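Local coordinates for small ribosomal subunit protein bS6 (PDB 2J5A), which probably binds 16S ribosomal RNA together with protein bS18, as a structural component of the small ribosomal subunit, at residues R8-V13 with Q77-L82; K27-V32 with L44-W49; M51-Y56 with F61-Y66; Q85-I88 with R94-N97. All blocks are in the same frame, centred on the assembly; numbering follows the deposited sequence.

Interaction 1 (R8-V13 with Q77-L82); sequences RYYETV and QLPNEL
Y10 and T12, alternate residues of strand 8-13, meet P79 and L82 near the start of helix 78-88. The CB of Y10 leads toward the helix, and CG lies opposite the residue's own carbonyl carbon (chi1 -58°). CB and CG make no close contact with 77-82. From CD1 onward the ring crosses P79 at about a right angle, with P79 CG over one face. CE1 is the closest ring atom, 3.5 Å from P79 CG. CZ comes next, and the hydroxyl OH is 4.0 Å from the same carbon. This is a CH-pi contact: P79 CG is 3.8 Å from the ring centroid and 25° off its normal. The Y10 ring also meets F71 of the neighbouring strand 63-73. A serine at Y10 would remove the ring, and P79 CG would probably lose the face it packs on, opening a gap between strand and helix. One turn along the helix, L82 and T12 reach toward each other tip to tip, with L82 CD2 3.2 Å from T12 OG1. That hydroxyl is satisfied by a hydrogen bond to N97 OD1. Helix packed across a central strand is the core layering of the ferredoxin-like alpha/beta fold of bS6.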
# COMPACT_ATOMS: atom_id res chain seq x y z
N ARG A 8 11.60 1.90 -11.81
CA ARG A 8 10.49 2.84 -11.58
C ARG A 8 10.13 2.94 -10.11
O ARG A 8 10.36 1.99 -9.35
CB ARG A 8 9.26 2.43 -12.38
CG ARG A 8 8.97 3.28 -13.61
CD ARG A 8 9.35 2.61 -14.92
NE ARG A 8 8.51 3.08 -16.03
CZ ARG A 8 8.82 3.00 -17.33
NH1 ARG A 8 9.98 2.47 -17.73
NH2 ARG A 8 7.96 3.47 -18.24
N TYR A 9 9.56 4.08 -9.74
CA TYR A 9 9.19 4.38 -8.38
C TYR A 9 7.65 4.46 -8.25
O TYR A 9 6.95 5.02 -9.11
CB TYR A 9 9.87 5.67 -7.89
CG TYR A 9 11.37 5.59 -7.98
CD1 TYR A 9 12.02 5.78 -9.19
CD2 TYR A 9 12.14 5.29 -6.87
CE1 TYR A 9 13.40 5.69 -9.29
CE2 TYR A 9 13.52 5.19 -6.95
CZ TYR A 9 14.14 5.39 -8.17
OH TYR A 9 15.52 5.30 -8.28
N TYR A 10 7.15 3.88 -7.16
CA TYR A 10 5.71 3.76 -6.95
C TYR A 10 5.37 4.06 -5.51
O TYR A 10 6.20 3.93 -4.60
CB TYR A 10 5.22 2.36 -7.32
CG TYR A 10 5.50 1.92 -8.75
CD1 TYR A 10 4.64 2.25 -9.79
CD2 TYR A 10 6.64 1.16 -9.07
CE1 TYR A 10 4.89 1.85 -11.10
CE2 TYR A 10 6.88 0.74 -10.37
CZ TYR A 10 6.01 1.11 -11.39
OH TYR A 10 6.24 0.71 -12.69
N GLU A 11 4.13 4.49 -5.32
CA GLU A 11 3.58 4.71 -4.01
C GLU A 11 2.25 3.99 -3.95
O GLU A 11 1.47 4.07 -4.91
CB GLU A 11 3.37 6.19 -3.77
CG GLU A 11 2.83 6.50 -2.40
CD GLU A 11 2.85 7.97 -2.11
OE1 GLU A 11 3.96 8.52 -1.99
OE2 GLU A 11 1.76 8.57 -1.99
N THR A 12 2.02 3.26 -2.85
CA THR A 12 0.78 2.52 -2.60
C THR A 12 0.18 3.01 -1.29
O THR A 12 0.88 3.18 -0.31
CB THR A 12 1.05 1.00 -2.49
OG1 THR A 12 1.59 0.51 -3.72
CG2 THR A 12 -0.19 0.23 -2.16
N VAL A 13 -1.11 3.24 -1.30
CA VAL A 13 -1.87 3.61 -0.12
C VAL A 13 -3.06 2.66 -0.10
O VAL A 13 -3.72 2.47 -1.11
CB VAL A 13 -2.41 5.07 -0.20
CG1 VAL A 13 -3.23 5.42 1.03
CG2 VAL A 13 -1.30 6.07 -0.39
N GLN A 77 5.13 -5.33 -13.84
CA GLN A 77 3.83 -5.86 -13.42
C GLN A 77 3.52 -5.73 -11.91
O GLN A 77 2.42 -6.09 -11.49
CB GLN A 77 3.70 -7.33 -13.86
CG GLN A 77 3.16 -7.49 -15.29
CD GLN A 77 1.68 -7.10 -15.41
OE1 GLN A 77 0.84 -7.55 -14.61
NE2 GLN A 77 1.35 -6.28 -16.41
N LEU A 78 4.45 -5.21 -11.11
CA LEU A 78 4.27 -5.19 -9.65
C LEU A 78 3.02 -4.39 -9.25
O LEU A 78 2.25 -4.85 -8.41
CB LEU A 78 5.52 -4.66 -8.93
CG LEU A 78 5.86 -5.44 -7.65
CD1 LEU A 78 7.23 -5.06 -7.10
CD2 LEU A 78 4.76 -5.27 -6.58
N PRO A 79 2.82 -3.20 -9.85
CA PRO A 79 1.60 -2.44 -9.54
C PRO A 79 0.30 -3.17 -9.89
O PRO A 79 -0.70 -3.02 -9.18
CB PRO A 79 1.73 -1.16 -10.40
CG PRO A 79 3.12 -1.13 -10.91
CD PRO A 79 3.70 -2.50 -10.80
N ASN A 80 0.30 -3.91 -10.99
CA ASN A 80 -0.84 -4.75 -11.36
C ASN A 80 -1.06 -5.84 -10.32
O ASN A 80 -2.17 -6.09 -9.87
CB ASN A 80 -0.57 -5.41 -12.71
CG ASN A 80 -1.79 -5.45 -13.58
OD1 ASN A 80 -2.35 -4.39 -13.92
ND2 ASN A 80 -2.21 -6.67 -13.96
N GLU A 81 0.03 -6.48 -9.96
CA GLU A 81 0.04 -7.57 -9.01
C GLU A 81 -0.52 -7.13 -7.66
O GLU A 81 -1.36 -7.80 -7.07
CB GLU A 81 1.47 -8.03 -8.83
CG GLU A 81 1.61 -9.47 -8.58
CD GLU A 81 1.33 -10.29 -9.82
OE1 GLU A 81 1.82 -9.91 -10.90
OE2 GLU A 81 0.65 -11.32 -9.70
N LEU A 82 -0.03 -5.98 -7.19
CA LEU A 82 -0.28 -5.46 -5.86
C LEU A 82 -1.74 -5.08 -5.79
O LEU A 82 -2.45 -5.36 -4.83
CB LEU A 82 0.61 -4.25 -5.63
CG LEU A 82 0.70 -3.60 -4.27
CD1 LEU A 82 0.88 -4.62 -3.14
CD2 LEU A 82 1.86 -2.60 -4.31

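Interaction 2 (K27-V32 with L44-W49); sequences KKFEQV and LYEEDW
Helix 27-32 lies over strand 44-49 with a wide backbone gap, bridged by the side chains of F29 and E46; the nearest alpha carbons, F29 CA and D48 CA, are 9.0 Å apart. This is helix 22-38 packed on an outermost strand of the ferredoxin-like sheet. F29 carries the helix side. Its CG is anti to the backbone nitrogen (chi1 -168°), and the ring extends down to the sheet. There CZ meets E46 CB at 3.7 Å, and CE2 lies 3.4 Å from E46 OE2. The approach is oblique, with ring and carboxylate planes 78° apart. E46 starts from the crowded position between nitrogen and carbonyl carbon (chi1 73°) and then runs extended. Its OE2 comes within 4.7 Å of E30 OE2. K33 forms salt bridges to both carboxylates and a cation-pi contact with F29, so it probably offsets their repulsion. F67 stacks on the same phenyl ring. L44 and Y45 both face Q70 in a classic beta bulge. E47 points away from the helix. The very short approach of Y45 OH to E47 OE2 is doubtful. The indole bond is of ordinary length but bent: W49 NE1 donates to E47 OE1 at 2.9 Å, with OE1 in the indole plane but NE1 well above the carboxylate plane.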
# COMPACT_ATOMS: atom_id res chain seq x y z
N LYS A 27 0.30 -6.38 11.26
CA LYS A 27 0.67 -7.61 10.55
C LYS A 27 0.34 -7.52 9.05
O LYS A 27 1.17 -7.83 8.21
CB LYS A 27 -0.04 -8.80 11.20
CG LYS A 27 0.30 -10.19 10.62
CD LYS A 27 1.63 -10.73 11.11
CE LYS A 27 2.14 -11.89 10.21
NZ LYS A 27 3.10 -12.81 10.95
N LYS A 28 -0.89 -7.10 8.74
CA LYS A 28 -1.29 -6.79 7.37
C LYS A 28 -0.29 -5.89 6.63
O LYS A 28 0.12 -6.20 5.53
CB LYS A 28 -2.66 -6.12 7.36
CG LYS A 28 -3.24 -5.96 5.97
CD LYS A 28 -4.43 -6.87 5.71
CE LYS A 28 -4.01 -8.26 5.28
NZ LYS A 28 -5.26 -9.08 5.01
N PHE A 29 0.11 -4.80 7.26
CA PHE A 29 1.13 -3.92 6.68
C PHE A 29 2.44 -4.64 6.38
O PHE A 29 3.00 -4.47 5.29
CB PHE A 29 1.38 -2.75 7.62
CG PHE A 29 2.18 -1.63 7.01
CD1 PHE A 29 2.16 -1.38 5.63
CD2 PHE A 29 2.90 -0.79 7.82
CE1 PHE A 29 2.87 -0.34 5.10
CE2 PHE A 29 3.59 0.28 7.29
CZ PHE A 29 3.58 0.50 5.93
N GLU A 30 2.94 -5.42 7.34
CA GLU A 30 4.16 -6.21 7.13
C GLU A 30 3.98 -7.20 5.99
O GLU A 30 4.89 -7.43 5.21
CB GLU A 30 4.59 -6.96 8.41
CG GLU A 30 5.04 -6.08 9.60
CD GLU A 30 6.06 -5.01 9.24
OE1 GLU A 30 7.04 -5.33 8.51
OE2 GLU A 30 5.89 -3.84 9.68
N GLN A 31 2.80 -7.80 5.91
CA GLN A 31 2.48 -8.73 4.84
C GLN A 31 2.45 -8.09 3.45
O GLN A 31 2.85 -8.72 2.48
CB GLN A 31 1.15 -9.43 5.12
CG GLN A 31 1.32 -10.56 6.15
CD GLN A 31 0.01 -11.15 6.64
OE1 GLN A 31 -1.09 -10.86 6.12
NE2 GLN A 31 0.11 -12.00 7.68
N VAL A 32 1.97 -6.85 3.36
CA VAL A 32 1.98 -6.13 2.11
C VAL A 32 3.41 -5.81 1.69
O VAL A 32 3.79 -6.01 0.54
CB VAL A 32 1.12 -4.88 2.18
CG1 VAL A 32 1.33 -3.98 0.91
CG2 VAL A 32 -0.35 -5.28 2.38
N LEU A 44 11.24 1.81 0.12
CA LEU A 44 11.99 3.04 0.33
C LEU A 44 11.46 3.89 1.47
O LEU A 44 12.18 4.71 2.03
CB LEU A 44 11.95 3.90 -0.94
CG LEU A 44 12.42 3.24 -2.24
CD1 LEU A 44 12.26 4.24 -3.36
CD2 LEU A 44 13.87 2.77 -2.15
N TYR A 45 10.18 3.72 1.80
CA TYR A 45 9.53 4.62 2.72
C TYR A 45 8.17 4.06 3.12
O TYR A 45 7.57 3.27 2.38
CB TYR A 45 9.37 5.99 2.07
CG TYR A 45 8.76 7.03 2.96
CD1 TYR A 45 9.49 7.59 4.01
CD2 TYR A 45 7.46 7.43 2.79
CE1 TYR A 45 8.93 8.54 4.83
CE2 TYR A 45 6.89 8.38 3.60
CZ TYR A 45 7.63 8.94 4.61
OH TYR A 45 7.04 9.90 5.41
N GLU A 46 7.70 4.47 4.29
CA GLU A 46 6.44 4.00 4.82
C GLU A 46 5.90 4.96 5.87
O GLU A 46 6.67 5.55 6.62
CB GLU A 46 6.59 2.58 5.38
CG GLU A 46 7.35 2.43 6.69
CD GLU A 46 7.67 0.96 7.01
OE1 GLU A 46 8.67 0.44 6.46
OE2 GLU A 46 6.91 0.32 7.76
N GLU A 47 4.58 5.11 5.88
CA GLU A 47 3.84 5.93 6.85
C GLU A 47 2.63 5.13 7.35
O GLU A 47 1.93 4.46 6.56
CB GLU A 47 3.35 7.24 6.19
CG GLU A 47 4.35 8.40 6.21
CD GLU A 47 4.01 9.56 5.28
OE1 GLU A 47 3.01 9.51 4.52
OE2 GLU A 47 4.79 10.54 5.29
N ASP A 48 2.38 5.22 8.66
CA ASP A 48 1.16 4.75 9.26
C ASP A 48 0.32 5.98 9.54
O ASP A 48 0.76 6.88 10.23
CB ASP A 48 1.47 4.04 10.56
CG ASP A 48 0.26 3.36 11.17
OD1 ASP A 48 -0.90 3.73 10.87
OD2 ASP A 48 0.51 2.45 11.98
N TRP A 49 -0.87 6.02 8.97
CA TRP A 49 -1.74 7.18 9.10
C TRP A 49 -2.83 6.92 10.12
O TRP A 49 -3.68 7.77 10.34
CB TRP A 49 -2.34 7.55 7.73
CG TRP A 49 -1.37 8.32 6.95
CD1 TRP A 49 -0.35 7.83 6.18
CD2 TRP A 49 -1.24 9.75 6.92
NE1 TRP A 49 0.39 8.85 5.66
CE2 TRP A 49 -0.13 10.04 6.09
CE3 TRP A 49 -1.94 10.80 7.51
CZ2 TRP A 49 0.28 11.34 5.84
CZ3 TRP A 49 -1.53 12.09 7.25
CH2 TRP A 49 -0.43 12.35 6.42

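Interaction 3 (M51-Y56 with F61-Y66); sequences MRQLAY and FNNARY
This is an antiparallel strand pairing at the turn end of the hairpin formed by strands 41-53 and 63-73, near the surface and about 15 Å from the chain centre. M51 pairs with R65 and Q53 with N63 as non-hydrogen-bonded pairs. R52 and A64 form the hydrogen-bonded pair between them, with R52 N to A64 O and A64 N to R52 O both 2.9 Å. Past the last pair, L54 N reaches N62 O at 2.8 Å. That bond is nearly straight at the hydrogen (174°), although the donor sits above the carbonyl plane.

Side chains sort onto two faces. On that of R52 and A64, the R52 chain crosses the Y66 ring at about a right angle, and CD meets CD1 of Y66 at 3.5 Å. The guanidinium stands almost perpendicular to the ring. L54 CD2 touches A64 CB and lies 3.4 Å from Y66 OH. This hydroxyl bonds to R94 and to a water that donates to Q53 O. A valine replacing Y66 would probably leave R52 CD and L54 CD2 without their neighbour, and R94 and the water without their hydroxyl partner.

On the face of M51 and R65, M51 SD lies 3.8 Å from R65 CB. M51 bends twice, at chi2 and chi3, which folds its methyl back over the A64 carbonyl carbon. R65 itself is held by salt bridges to E22 and D48. Backbone bonds thus set the register, while R65 to E22 and Y66 to R94 tie the hairpin to its surroundings and R65 to D48 braces it from within.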
# COMPACT_ATOMS: atom_id res chain seq x y z
N MET A 51 -6.17 5.46 12.20
CA MET A 51 -7.60 5.39 11.90
C MET A 51 -8.06 6.71 11.33
O MET A 51 -7.75 7.78 11.87
CB MET A 51 -8.41 5.05 13.16
CG MET A 51 -8.01 3.74 13.84
SD MET A 51 -8.06 2.28 12.73
CE MET A 51 -9.77 2.24 12.20
N ARG A 52 -8.78 6.65 10.22
CA ARG A 52 -9.30 7.84 9.57
C ARG A 52 -10.75 7.64 9.20
O ARG A 52 -11.15 6.55 8.81
CB ARG A 52 -8.53 8.16 8.29
CG ARG A 52 -7.15 8.65 8.53
CD ARG A 52 -6.38 8.83 7.23
NE ARG A 52 -6.80 10.01 6.48
CZ ARG A 52 -6.42 11.25 6.76
NH1 ARG A 52 -5.63 11.51 7.80
NH2 ARG A 52 -6.85 12.26 6.00
N GLN A 53 -11.52 8.72 9.29
CA GLN A 53 -12.89 8.71 8.86
C GLN A 53 -12.89 8.64 7.34
O GLN A 53 -12.09 9.29 6.68
CB GLN A 53 -13.64 9.95 9.37
CG GLN A 53 -15.05 9.66 9.88
CD GLN A 53 -15.76 10.89 10.43
OE1 GLN A 53 -16.17 11.78 9.68
NE2 GLN A 53 -15.91 10.95 11.75
N LEU A 54 -13.75 7.80 6.79
CA LEU A 54 -13.88 7.69 5.36
C LEU A 54 -14.80 8.80 4.87
O LEU A 54 -15.71 9.21 5.58
CB LEU A 54 -14.45 6.32 4.98
CG LEU A 54 -13.56 5.11 5.32
CD1 LEU A 54 -14.36 3.82 5.27
CD2 LEU A 54 -12.37 5.06 4.36
N ALA A 55 -14.53 9.29 3.66
CA ALA A 55 -15.35 10.34 3.05
C ALA A 55 -16.76 9.81 2.83
O ALA A 55 -17.73 10.49 3.12
CB ALA A 55 -14.74 10.80 1.72
N TYR A 56 -16.84 8.58 2.33
CA TYR A 56 -18.11 7.86 2.19
C TYR A 56 -17.89 6.39 2.60
O TYR A 56 -16.77 5.89 2.53
CB TYR A 56 -18.67 8.01 0.77
CG TYR A 56 -18.96 9.47 0.42
CD1 TYR A 56 -19.91 10.20 1.15
CD2 TYR A 56 -18.28 10.13 -0.61
CE1 TYR A 56 -20.18 11.55 0.86
CE2 TYR A 56 -18.54 11.48 -0.91
CZ TYR A 56 -19.50 12.18 -0.17
OH TYR A 56 -19.77 13.52 -0.45
N PHE A 61 -18.71 0.54 6.48
CA PHE A 61 -17.70 1.04 7.40
C PHE A 61 -17.54 2.52 7.18
O PHE A 61 -17.63 2.98 6.07
CB PHE A 61 -16.37 0.33 7.16
CG PHE A 61 -16.39 -1.12 7.52
CD1 PHE A 61 -16.55 -1.50 8.84
CD2 PHE A 61 -16.24 -2.10 6.55
CE1 PHE A 61 -16.57 -2.85 9.19
CE2 PHE A 61 -16.26 -3.44 6.88
CZ PHE A 61 -16.43 -3.82 8.21
N ASN A 62 -17.34 3.26 8.27
CA ASN A 62 -17.20 4.71 8.21
C ASN A 62 -15.79 5.16 8.53
O ASN A 62 -15.48 6.33 8.38
CB ASN A 62 -18.13 5.38 9.24
CG ASN A 62 -19.58 5.06 8.99
OD1 ASN A 62 -20.06 5.14 7.85
ND2 ASN A 62 -20.31 4.72 10.06
N ASN A 63 -14.97 4.23 9.03
CA ASN A 63 -13.57 4.51 9.37
C ASN A 63 -12.71 3.40 8.77
O ASN A 63 -13.23 2.35 8.38
CB ASN A 63 -13.38 4.53 10.90
CG ASN A 63 -14.21 5.60 11.59
OD1 ASN A 63 -13.82 6.80 11.64
ND2 ASN A 63 -15.36 5.20 12.13
N ALA A 64 -11.40 3.62 8.70
CA ALA A 64 -10.47 2.59 8.23
C ALA A 64 -9.04 2.90 8.63
O ALA A 64 -8.71 4.04 8.89
CB ALA A 64 -10.58 2.43 6.71
N ARG A 65 -8.19 1.88 8.65
CA ARG A 65 -6.78 2.05 8.95
C ARG A 65 -5.94 2.24 7.67
O ARG A 65 -5.86 1.34 6.82
CB ARG A 65 -6.26 0.85 9.75
CG ARG A 65 -4.77 0.92 10.06
CD ARG A 65 -4.41 2.18 10.85
NE ARG A 65 -3.14 1.98 11.53
CZ ARG A 65 -3.00 1.35 12.69
NH1 ARG A 65 -4.05 0.85 13.33
NH2 ARG A 65 -1.80 1.22 13.22
N TYR A 66 -5.28 3.40 7.56
CA TYR A 66 -4.53 3.78 6.38
C TYR A 66 -3.05 3.60 6.57
O TYR A 66 -2.49 4.10 7.54
CB TYR A 66 -4.79 5.24 6.00
CG TYR A 66 -6.04 5.48 5.19
CD1 TYR A 66 -7.25 5.71 5.81
CD2 TYR A 66 -6.01 5.49 3.82
CE1 TYR A 66 -8.41 5.94 5.08
CE2 TYR A 66 -7.16 5.72 3.07
CZ TYR A 66 -8.36 5.95 3.73
OH TYR A 66 -9.50 6.18 3.02
O HOH W 1 -10.29 8.64 4.56

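Interaction 4 (Q85-I88 with R94-N97); sequences QLKI and RWLN. With NA (sodium ion), chain B.
The indole of W95 has the backbone of L86 and K87 over one face. K87 CA stands above the six-membered ring, 3.7 Å from its centroid and 19° off the normal, a CH-pi contact. The L86 carbonyl group lies on the same side, toward the rim. K87 CG sits above the plane and beyond the rim at CZ2 of W95, 3.5 Å from that atom. On this side too, a sodium ion comes within 3.7 Å of W95 CZ3. L86 slides past W95 in the opposite direction, and its CD1 meets W95 CB at 3.5 Å. W95 has CG between its backbone nitrogen and carbonyl carbon (chi1 57°), which turns the indole up against the last turn of helix 78-88. The sodium is bound by L86 O at 2.4 Å, K87 O at 2.5 Å and a water at 2.1 Å. D89 O and V92 O complete the site, so it links the helix end to the start of strand 92-100. All five ligands are neutral oxygens, four of them backbone carbonyls. The negative end of the helix dipole is likely to favour a cation here, and W95 packs beside the carbonyls that bind it.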
# COMPACT_ATOMS: atom_id res chain seq x y z
N GLN A 85 -3.81 -8.31 -5.59
CA GLN A 85 -3.67 -8.80 -4.22
C GLN A 85 -4.48 -7.98 -3.21
O GLN A 85 -5.14 -8.54 -2.32
CB GLN A 85 -2.20 -8.77 -3.84
CG GLN A 85 -1.87 -9.42 -2.50
CD GLN A 85 -1.73 -10.94 -2.59
OE1 GLN A 85 -2.25 -11.59 -3.51
NE2 GLN A 85 -1.03 -11.51 -1.61
N LEU A 86 -4.46 -6.65 -3.33
CA LEU A 86 -5.19 -5.82 -2.38
C LEU A 86 -6.68 -5.86 -2.67
O LEU A 86 -7.49 -5.81 -1.75
CB LEU A 86 -4.65 -4.39 -2.34
CG LEU A 86 -3.16 -4.14 -2.00
CD1 LEU A 86 -2.83 -2.69 -2.25
CD2 LEU A 86 -2.79 -4.53 -0.58
N LYS A 87 -7.04 -5.94 -3.95
CA LYS A 87 -8.42 -6.17 -4.38
C LYS A 87 -9.02 -7.43 -3.71
O LYS A 87 -10.02 -7.34 -2.98
CB LYS A 87 -8.52 -6.29 -5.91
CG LYS A 87 -9.94 -6.21 -6.46
CD LYS A 87 -10.10 -6.58 -7.97
CE LYS A 87 -8.94 -6.14 -8.88
NZ LYS A 87 -9.37 -5.72 -10.25
N ILE A 88 -8.40 -8.59 -3.91
CA ILE A 88 -8.99 -9.82 -3.41
C ILE A 88 -8.90 -9.99 -1.89
O ILE A 88 -9.74 -10.68 -1.30
CB ILE A 88 -8.45 -11.09 -4.16
CG1 ILE A 88 -7.00 -11.39 -3.79
CG2 ILE A 88 -8.59 -10.88 -5.67
CD1 ILE A 88 -6.46 -12.67 -4.38
N ARG A 94 -9.79 -0.59 0.54
CA ARG A 94 -9.42 0.46 -0.36
C ARG A 94 -7.92 0.38 -0.67
O ARG A 94 -7.10 0.11 0.21
CB ARG A 94 -9.79 1.81 0.24
CG ARG A 94 -9.93 2.84 -0.82
CD ARG A 94 -10.17 4.19 -0.26
NE ARG A 94 -10.13 5.16 -1.34
CZ ARG A 94 -9.97 6.47 -1.17
NH1 ARG A 94 -9.84 7.00 0.04
NH2 ARG A 94 -9.94 7.26 -2.23
N TRP A 95 -7.57 0.56 -1.95
CA TRP A 95 -6.19 0.44 -2.41
C TRP A 95 -5.96 1.44 -3.54
O TRP A 95 -6.86 1.70 -4.34
CB TRP A 95 -5.86 -1.02 -2.81
CG TRP A 95 -6.75 -1.58 -3.85
CD1 TRP A 95 -6.47 -1.70 -5.17
CD2 TRP A 95 -8.08 -2.08 -3.67
NE1 TRP A 95 -7.54 -2.25 -5.83
CE2 TRP A 95 -8.55 -2.49 -4.93
CE3 TRP A 95 -8.93 -2.23 -2.56
CZ2 TRP A 95 -9.81 -3.02 -5.12
CZ3 TRP A 95 -10.20 -2.78 -2.75
CH2 TRP A 95 -10.63 -3.17 -4.02
N LEU A 96 -4.79 2.06 -3.56
CA LEU A 96 -4.45 3.08 -4.55
C LEU A 96 -2.96 2.96 -4.89
O LEU A 96 -2.11 2.96 -4.00
CB LEU A 96 -4.71 4.47 -4.02
CG LEU A 96 -6.05 4.77 -3.35
CD1 LEU A 96 -5.90 6.02 -2.52
CD2 LEU A 96 -7.19 4.90 -4.37
N ASN A 97 -2.66 2.88 -6.17
CA ASN A 97 -1.30 2.80 -6.65
C ASN A 97 -0.97 3.95 -7.59
O ASN A 97 -1.72 4.28 -8.51
CB ASN A 97 -1.07 1.43 -7.27
CG ASN A 97 -1.28 0.31 -6.27
OD1 ASN A 97 -0.39 -0.02 -5.47
ND2 ASN A 97 -2.44 -0.34 -6.35
NA NA B . -9.68 -5.93 -0.90
O HOH W 2 -11.80 -6.02 -1.12

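The four contacts belong to one ferredoxin-like domain built on a single antiparallel sheet, with strand order 41-53, 63-73, 8-16, 92-100. Interactions 1 and 4 share helix 78-88 and lie about 10 Å apart between centres, on the neighbouring strands 8-16 and 92-100. Interaction 2 places helix 22-38 on strand 41-53, which continues into the hairpin of interaction 3, about 17 Å away between centres. Interactions 1 and 3 are farthest apart, about 22 Å between centres. Along the chain, interactions 2 and 3 are nested inside the loop closed by interaction 1; interaction 4 follows. V32 touches both L82 and L86, joining the two helices, so distant parts of the sequence share one core.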